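Local coordinates for protein papain-like protease (Human betacoronavirus 2c EMC/2012, PDB 4RNA) that probably cleaves the viral polyprotein as a papain-like cysteine protease and, as in related coronavirus enzymes, probably removes ubiquitin from host proteins, at residues K25-Y28 / R29-L32. Numbering follows the deposited sequence.
Sequences KNTY and RSQL
An N-cap opens the single-turn helix 28-31, with Thr27 in the capping position and Ser30 as its partner. The capping bond runs from Ser30 N to Thr27 OG1 over 2.9 Å and is close to straight, at 164°. It forms because the chi1 of Thr27 (54°) tucks OG1 back over the chain, toward the amide of Ser30. The 2.5 Å approach of Ser30 OG to the same Thr27 OG1 is doubtful; a water accepts from Thr27 N and lies within hydrogen-bonding distance of Ser30 OG. Gln31 N donates to Thr27 O at 2.9 Å, and an unusually short Leu32 N to Tyr28 O bond, 2.6 Å, closes the end of the turn. Gln31 folds back along the cap, its CG 3.7 Å from Asn26 CB, and extends beyond CG to carry NE2 to Asn26 O (3.1 Å). That donor stands 56° out of the carbonyl plane, and NE2 also bonds to Asn23 O, which probably limits the amide's rotation. Leu32 CD2 lies near the edge of the Tyr28 ring, a loose apolar contact at 4.5 Å from CD1. The turn follows strand 18-23, consistent with the N-terminal ubiquitin-like domain of these proteases: Tyr28 and Gln31 pack on Leu22, Tyr28 OH bonds to Gln51, and Arg29 forms a salt bridge with Asp44 while also donating to Thr251 O of the second subunit.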
loop_
_atom_site.group_PDB
_atom_site.type_symbol
_atom_site.label_atom_id
_atom_site.label_comp_id
_atom_site.label_asym_id
_atom_site.label_seq_id
_atom_site.Cartn_x
_atom_site.Cartn_y
_atom_site.Cartn_z
ATOM N N LYS A 25 38.724 -0.027 -1.017
ATOM C CA LYS A 25 38.850 1.296 -1.674
ATOM C C LYS A 25 37.462 1.995 -1.728
ATOM O O LYS A 25 37.255 3.034 -1.095
ATOM C CB LYS A 25 39.430 1.206 -3.119
ATOM C CG LYS A 25 40.552 0.198 -3.387
ATOM C CD LYS A 25 41.284 0.432 -4.721
ATOM C CE LYS A 25 41.761 -0.852 -5.413
ATOM N NZ LYS A 25 41.941 -2.065 -4.552
ATOM N N ASN A 26 36.525 1.400 -2.471
ATOM C CA ASN A 26 35.191 1.967 -2.706
ATOM C C ASN A 26 34.172 1.612 -1.607
ATOM O O ASN A 26 34.371 0.684 -0.822
ATOM C CB ASN A 26 34.653 1.450 -4.025
ATOM C CG ASN A 26 35.577 1.719 -5.183
ATOM O OD1 ASN A 26 35.148 2.241 -6.208
ATOM N ND2 ASN A 26 36.841 1.344 -5.040
ATOM N N THR A 27 33.056 2.321 -1.580
ATOM C CA THR A 27 31.956 1.940 -0.673
ATOM C C THR A 27 31.279 0.642 -1.076
ATOM O O THR A 27 31.372 0.196 -2.241
ATOM C CB THR A 27 30.847 2.975 -0.707
ATOM O OG1 THR A 27 30.451 3.147 -2.068
ATOM C CG2 THR A 27 31.352 4.265 -0.060
ATOM N N TYR A 28 30.546 0.076 -0.109
ATOM C CA TYR A 28 29.630 -1.050 -0.404
ATOM C C TYR A 28 28.658 -0.697 -1.525
ATOM O O TYR A 28 28.465 -1.447 -2.511
ATOM C CB TYR A 28 28.846 -1.350 0.847
ATOM C CG TYR A 28 29.568 -2.229 1.801
ATOM C CD1 TYR A 28 29.697 -3.591 1.541
ATOM C CD2 TYR A 28 30.122 -1.712 2.997
ATOM C CE1 TYR A 28 30.338 -4.440 2.436
ATOM C CE2 TYR A 28 30.776 -2.553 3.897
ATOM C CZ TYR A 28 30.886 -3.907 3.592
ATOM O OH TYR A 28 31.541 -4.771 4.423
ATOM N N ARG A 29 28.072 0.505 -1.405
ATOM C CA ARG A 29 27.178 0.984 -2.460
ATOM C C ARG A 29 27.803 0.926 -3.854
ATOM O O ARG A 29 27.226 0.317 -4.789
ATOM C CB ARG A 29 26.675 2.392 -2.158
ATOM C CG ARG A 29 25.701 2.845 -3.271
ATOM C CD ARG A 29 25.470 4.355 -3.353
ATOM N NE ARG A 29 25.086 4.901 -2.076
ATOM C CZ ARG A 29 23.844 5.275 -1.777
ATOM N NH1 ARG A 29 22.859 5.149 -2.684
ATOM N NH2 ARG A 29 23.602 5.829 -0.585
ATOM N N SER A 30 29.007 1.483 -4.012
ATOM C CA SER A 30 29.685 1.462 -5.322
ATOM C C SER A 30 30.034 0.064 -5.776
ATOM O O SER A 30 29.972 -0.234 -6.974
ATOM C CB SER A 30 30.981 2.270 -5.319
ATOM O OG SER A 30 30.786 3.438 -4.552
ATOM N N GLN A 31 30.388 -0.805 -4.827
ATOM C CA GLN A 31 30.800 -2.171 -5.209
ATOM C C GLN A 31 29.657 -3.140 -5.425
ATOM O O GLN A 31 29.750 -4.116 -6.259
ATOM C CB GLN A 31 31.743 -2.693 -4.109
ATOM C CG GLN A 31 33.056 -1.870 -4.037
ATOM C CD GLN A 31 34.129 -2.602 -3.261
ATOM O OE1 GLN A 31 34.644 -3.656 -3.717
ATOM N NE2 GLN A 31 34.403 -2.134 -2.077
ATOM N N LEU A 32 28.584 -2.913 -4.671
ATOM C CA LEU A 32 27.545 -3.979 -4.518
ATOM C C LEU A 32 26.123 -3.409 -4.539
ATOM O O LEU A 32 25.307 -3.763 -5.363
ATOM C CB LEU A 32 27.837 -4.721 -3.218
ATOM C CG LEU A 32 27.106 -5.944 -2.739
ATOM C CD1 LEU A 32 27.149 -7.046 -3.824
ATOM C CD2 LEU A 32 27.723 -6.367 -1.363
HETATM O O HOH W 1 33.273 4.766 -3.591
#